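Local coordinates for major capsid protein (Norovirus Hu/GI.7/TCH-060/USA/2003, PDB 4P25) that forms the protruding spike of the norovirus capsid and binds histo-blood group antigens, here the Lewis Y glycan, probably to mediate attachment to host cells, at residues Asn17-Asn20 / Ala25-Asn28; Ala134-Ala137 / Ser142-Phe145. All blocks are in the same frame, centred on the assembly; numbering follows the deposited sequence.

Contact 1. Residues Asn17-Asn20 / Ala25-Asn28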
ATOM      1  N   ASN A  17       6.899  -1.797  -9.805  1.00 14.88           N
ATOM      2  CA  ASN A  17       5.535  -1.408  -9.422  1.00 14.29           C
ATOM      3  C   ASN A  17       4.959  -2.315  -8.323  1.00 10.93           C
ATOM      4  O   ASN A  17       3.759  -2.286  -8.050  1.00 13.09           O
ATOM      5  CB  ASN A  17       4.586  -1.405 -10.629  1.00 15.83           C
ATOM      6  CG  ASN A  17       4.622  -0.106 -11.417  1.00 21.39           C
ATOM      7  OD1 ASN A  17       5.033   0.936 -10.910  1.00 20.67           O
ATOM      8  ND2 ASN A  17       4.172  -0.165 -12.668  1.00 21.54           N
ATOM      9  N   LEU A  18       5.817  -3.109  -7.692  1.00  9.76           N
ATOM     10  CA  LEU A  18       5.393  -3.974  -6.589  1.00 11.35           C
ATOM     11  C   LEU A  18       5.858  -3.435  -5.243  1.00  8.77           C
ATOM     12  O   LEU A  18       6.954  -2.877  -5.140  1.00 10.53           O
ATOM     13  CB  LEU A  18       5.923  -5.395  -6.788  1.00 10.20           C
ATOM     14  CG  LEU A  18       5.336  -6.128  -7.994  1.00 14.50           C
ATOM     15  CD1 LEU A  18       5.940  -7.517  -8.139  1.00 20.46           C
ATOM     16  CD2 LEU A  18       3.820  -6.199  -7.855  1.00 20.63           C
ATOM     17  N   ALA A  19       5.024  -3.606  -4.216  1.00  8.19           N
ATOM     18  CA  ALA A  19       5.330  -3.119  -2.873  1.00  7.34           C
ATOM     19  C   ALA A  19       6.129  -4.110  -2.028  1.00  7.00           C
ATOM     20  O   ALA A  19       5.968  -5.322  -2.145  1.00  8.38           O
ATOM     21  CB  ALA A  19       4.038  -2.742  -2.141  1.00  9.92           C
ATOM     22  N   ASN A  20       6.986  -3.578  -1.166  1.00  6.37           N
ATOM     23  CA  ASN A  20       7.609  -4.374  -0.122  1.00  5.38           C
ATOM     24  C   ASN A  20       6.523  -4.863   0.840  1.00  5.70           C
ATOM     25  O   ASN A  20       5.524  -4.168   1.083  1.00  8.53           O
ATOM     26  CB  ASN A  20       8.634  -3.524   0.633  1.00  5.77           C
ATOM     27  CG  ASN A  20       9.670  -4.359   1.361  1.00  5.91           C
ATOM     28  OD1 ASN A  20       9.391  -4.954   2.411  1.00  8.75           O
ATOM     29  ND2 ASN A  20      10.892  -4.374   0.833  1.00  7.96           N
ATOM     30  N   ALA A  25       6.882   0.655   1.188  1.00  9.10           N
ATOM     31  CA  ALA A  25       7.836   1.147   0.207  1.00  7.81           C
ATOM     32  C   ALA A  25       7.703   0.295  -1.038  1.00 10.05           C
ATOM     33  O   ALA A  25       7.127  -0.793  -0.995  1.00 11.60           O
ATOM     34  CB  ALA A  25       9.259   1.053   0.757  1.00 11.14           C
ATOM     35  N   MET A  26       8.243   0.793  -2.145  1.00 11.23           N
ATOM     36  CA  MET A  26       8.245   0.035  -3.383  1.00 10.38           C
ATOM     37  C   MET A  26       9.546  -0.750  -3.514  1.00 11.66           C
ATOM     38  O   MET A  26      10.583  -0.365  -2.971  1.00 11.55           O
ATOM     39  CB  MET A  26       8.054   0.970  -4.574  1.00 11.41           C
ATOM     40  CG  MET A  26       6.761   1.754  -4.501  1.00 12.52           C
ATOM     41  SD  MET A  26       5.325   0.667  -4.336  1.00 12.93           S
ATOM     42  CE  MET A  26       5.376  -0.107  -5.948  1.00 12.59           C
ATOM     43  N   ILE A  27       9.484  -1.859  -4.235  1.00  8.60           N
ATOM     44  CA  ILE A  27      10.680  -2.658  -4.478  1.00  7.76           C
ATOM     45  C   ILE A  27      11.614  -1.955  -5.459  1.00 11.33           C
ATOM     46  O   ILE A  27      11.176  -1.461  -6.501  1.00 12.48           O
ATOM     47  CB  ILE A  27      10.315  -4.064  -4.971  1.00  9.09           C
ATOM     48  CG1 ILE A  27       9.567  -4.798  -3.855  1.00 15.59           C
ATOM     49  CG2 ILE A  27      11.573  -4.842  -5.374  1.00 10.66           C
ATOM     50  CD1 ILE A  27       8.954  -6.100  -4.274  1.00 18.91           C
ATOM     51  N   ASN A  28      12.890  -1.905  -5.083  1.00 11.52           N
ATOM     52  CA  ASN A  28      13.935  -1.233  -5.837  1.00 13.85           C
ATOM     53  C   ASN A  28      14.810  -2.204  -6.620  1.00 11.38           C
ATOM     54  O   ASN A  28      15.318  -1.866  -7.688  1.00 14.79           O
ATOM     55  CB  ASN A  28      14.812  -0.428  -4.863  1.00 20.39           C
ATOM     56  CG  ASN A  28      16.085   0.085  -5.501  1.00 32.00           C
ATOM     57  OD1 ASN A  28      17.163  -0.487  -5.317  1.00 32.11           O
ATOM     58  ND2 ASN A  28      15.972   1.176  -6.245  1.00 30.68           N
TER
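Within what corresponds to the P1 subdomain of the norovirus spike, Ala-19 and Met-26 are bridged where two loop segments ahead of strand 29-31 pass each other, with CA atoms 4.3 Å apart. Two backbone hydrogen bonds flank the pair. Ile-27 N reaches Leu-18 O at 2.9 Å, nearly straight at 172°, and Asn-20 N meets Ala-25 O at 2.8 Å. The Met-26 chain, folded back by bends at chi2 (-56°) and chi3 (-68°), sets CE over the flat face of the peptide joining Asn-17 to Leu-18, 3.3 Å from Asn-17 C. Beyond the bridge, Ile-27 CD1 packs 4.0 Å from Leu-18 CB, and both side chains also touch Pro-224. The Asn-20 amide is held from outside the pair: OD1 accepts from Arg-22 N, while ND2 bonds to Val-219 O and Ser-207 OG. On the dimer side, Ser-60 of the second subunit packs on Ala-19 and Met-26, and Asn-17 OD1 is bonded to Gln-63 of that subunit. Main-chain bonds therefore fix how the segments meet, while the methionine methyl, against both the Asn-17 to Leu-18 peptide and Leu-18 O, sets an apolar group beside the bond from Ile-27 N.

Contact 2. Residues Ala134-Ala137 / Ser142-Phe145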
ATOM      1  N   ALA A 134      11.965  -5.197  27.514  1.00 18.25           N
ATOM      2  CA  ALA A 134      11.009  -6.052  28.231  1.00 17.69           C
ATOM      3  C   ALA A 134       9.515  -5.697  28.081  1.00 15.83           C
ATOM      4  O   ALA A 134       8.690  -6.596  27.911  1.00 21.05           O
ATOM      5  CB  ALA A 134      11.400  -6.202  29.714  1.00 18.12           C
ATOM      6  N   PRO A 135       9.156  -4.398  28.136  1.00 14.18           N
ATOM      7  CA  PRO A 135       7.732  -4.080  27.964  1.00 16.82           C
ATOM      8  C   PRO A 135       7.202  -4.224  26.532  1.00 18.03           C
ATOM      9  O   PRO A 135       6.010  -4.002  26.306  1.00 16.60           O
ATOM     10  CB  PRO A 135       7.649  -2.613  28.408  1.00 18.82           C
ATOM     11  CG  PRO A 135       8.833  -2.420  29.294  1.00 25.51           C
ATOM     12  CD  PRO A 135       9.905  -3.240  28.656  1.00 17.48           C
ATOM     13  N   PHE A 136       8.070  -4.577  25.587  1.00 13.25           N
ATOM     14  CA  PHE A 136       7.653  -4.826  24.210  1.00 11.60           C
ATOM     15  C   PHE A 136       7.012  -6.209  24.165  1.00 10.49           C
ATOM     16  O   PHE A 136       7.701  -7.230  24.081  1.00 12.71           O
ATOM     17  CB  PHE A 136       8.867  -4.729  23.275  1.00 11.81           C
ATOM     18  CG  PHE A 136       8.548  -4.861  21.800  1.00 11.34           C
ATOM     19  CD1 PHE A 136       8.093  -3.770  21.066  1.00 11.52           C
ATOM     20  CD2 PHE A 136       8.754  -6.063  21.147  1.00 10.19           C
ATOM     21  CE1 PHE A 136       7.827  -3.892  19.704  1.00 13.12           C
ATOM     22  CE2 PHE A 136       8.497  -6.191  19.792  1.00 10.37           C
ATOM     23  CZ  PHE A 136       8.027  -5.103  19.071  1.00 12.76           C
ATOM     24  N   ALA A 137       5.684  -6.228  24.246  1.00 11.30           N
ATOM     25  CA  ALA A 137       4.933  -7.481  24.330  1.00 13.19           C
ATOM     26  C   ALA A 137       3.804  -7.542  23.309  1.00 11.08           C
ATOM     27  O   ALA A 137       2.633  -7.654  23.679  1.00 13.64           O
ATOM     28  CB  ALA A 137       4.367  -7.652  25.742  1.00 14.78           C
ATOM     29  N   SER A 142       0.478  -5.373  24.054  1.00  9.74           N
ATOM     30  CA  SER A 142       0.889  -4.067  24.554  1.00 11.29           C
ATOM     31  C   SER A 142       2.351  -3.762  24.271  1.00 10.42           C
ATOM     32  O   SER A 142       3.208  -4.650  24.295  1.00 12.05           O
ATOM     33  CB  SER A 142       0.593  -3.925  26.050  1.00 19.94           C
ATOM     34  OG  SER A 142       1.410  -4.783  26.821  1.00 23.00           O
ATOM     35  N   ILE A 143       2.621  -2.492  23.988  1.00 10.49           N
ATOM     36  CA  ILE A 143       3.985  -1.998  23.878  1.00 11.63           C
ATOM     37  C   ILE A 143       4.065  -0.679  24.621  1.00 12.39           C
ATOM     38  O   ILE A 143       3.038  -0.063  24.917  1.00 14.44           O
ATOM     39  CB  ILE A 143       4.414  -1.781  22.408  1.00 11.14           C
ATOM     40  CG1 ILE A 143       3.522  -0.732  21.732  1.00 11.91           C
ATOM     41  CG2 ILE A 143       4.420  -3.103  21.643  1.00 13.22           C
ATOM     42  CD1 ILE A 143       3.897  -0.444  20.292  1.00 14.36           C
ATOM     43  N   GLU A 144       5.277  -0.247  24.944  1.00 11.11           N
ATOM     44  CA  GLU A 144       5.451   1.066  25.541  1.00 11.03           C
ATOM     45  C   GLU A 144       6.160   1.993  24.564  1.00 11.18           C
ATOM     46  O   GLU A 144       6.763   1.537  23.596  1.00 12.73           O
ATOM     47  CB  GLU A 144       6.191   0.969  26.877  1.00 12.40           C
ATOM     48  CG  GLU A 144       5.412   0.135  27.900  1.00 14.64           C
ATOM     49  CD  GLU A 144       5.914   0.277  29.331  1.00 19.07           C
ATOM     50  OE1 GLU A 144       6.848   1.067  29.574  1.00 23.68           O
ATOM     51  OE2 GLU A 144       5.361  -0.416  30.211  1.00 29.22           O
ATOM     52  N   PHE A 145       6.047   3.294  24.802  1.00 11.32           N
ATOM     53  CA  PHE A 145       6.710   4.275  23.950  1.00 11.03           C
ATOM     54  C   PHE A 145       7.042   5.539  24.722  1.00 11.38           C
ATOM     55  O   PHE A 145       6.498   5.792  25.803  1.00 13.89           O
ATOM     56  CB  PHE A 145       5.845   4.626  22.718  1.00 13.03           C
ATOM     57  CG  PHE A 145       4.561   5.351  23.053  1.00 12.22           C
ATOM     58  CD1 PHE A 145       4.541   6.730  23.212  1.00 10.84           C
ATOM     59  CD2 PHE A 145       3.368   4.651  23.193  1.00 11.97           C
ATOM     60  CE1 PHE A 145       3.359   7.399  23.528  1.00  9.94           C
ATOM     61  CE2 PHE A 145       2.186   5.312  23.502  1.00 13.84           C
ATOM     62  CZ  PHE A 145       2.182   6.688  23.665  1.00 13.02           C
TER
HETATM   63  O   HOH W   1       3.834  -3.839  27.692  1.00 25.50           O
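Ala-137 and Ser-142 form a hydrogen-bonded antiparallel pair, a single bridge whose CA atoms are 5.3 Å apart and whose chain returns through a four-residue connection. Its two bonds differ in shape. Ala-137 N gives to Ser-142 O over 2.9 Å but with a bent N-H...O angle of 140°, whereas Ser-142 N points straighter at Ala-137 O, 3.2 Å away, approaching well above the plane of that carbonyl. Ala-137 O and Ser-142 O lie 3.1 Å apart, two acceptors that cannot bond to each other. Towards Pro-135 direct backbone bonding gives way to a water, which donates to Pro-135 O at 2.6 Å and is hydrogen-bonded to Ser-142 OG, so the serine hydroxyl takes part in tying the loop to the strand.

Within this chain, strand 142-144 is an end strand of the antiparallel sheet in what corresponds to the P2 subdomain, paired on its other side with strand 78-83 through Ile-143 and Leu-80; the segment 134-137 thus lines its outer edge. The CB of Phe-136 leaves the backbone away from the strand, yet with CG anti to the backbone N (chi1 -175°) the ring still reaches Ile-143. Ile-143 CG2 meets it obliquely, 3.8 Å from Phe-136 CD1, the two side chains running side by side in the same direction. The ring continues inward, edge-to-face with Trp-109 and against Phe-101 and Val-130. At the Pro-135 end, the proline lies over the flat face of the Glu-144 carboxylate: Pro-135 CB stands 3.5 Å from Glu-144 CD, with Glu-144 CG almost as close. Extended beyond CG, the glutamate chain crosses the proline ring at a slant.

Contacts 1 and 2 lie on opposite sides of the chain's centre, with about 29 Å between their centres and about 17 Å between nearest atoms, and share no elements. Both are partly buried, but 17-20/25-28 sits nearer the middle of the chain, among helix 225-234, strand 201-208 and the second subunit. By contrast, 134-137/142-145 flanks an end strand, within this chain, of the glycan-binding subdomain and meets no other chain of the assembly. Each relies on one backbone bridge with two hydrogen bonds. Across contact 1 the side chains that meet are aliphatic or sulfur-bearing, while its asparagine amides bond outside the pair; contact 2 combines an aromatic inner side with a water and a carboxylate towards the surface.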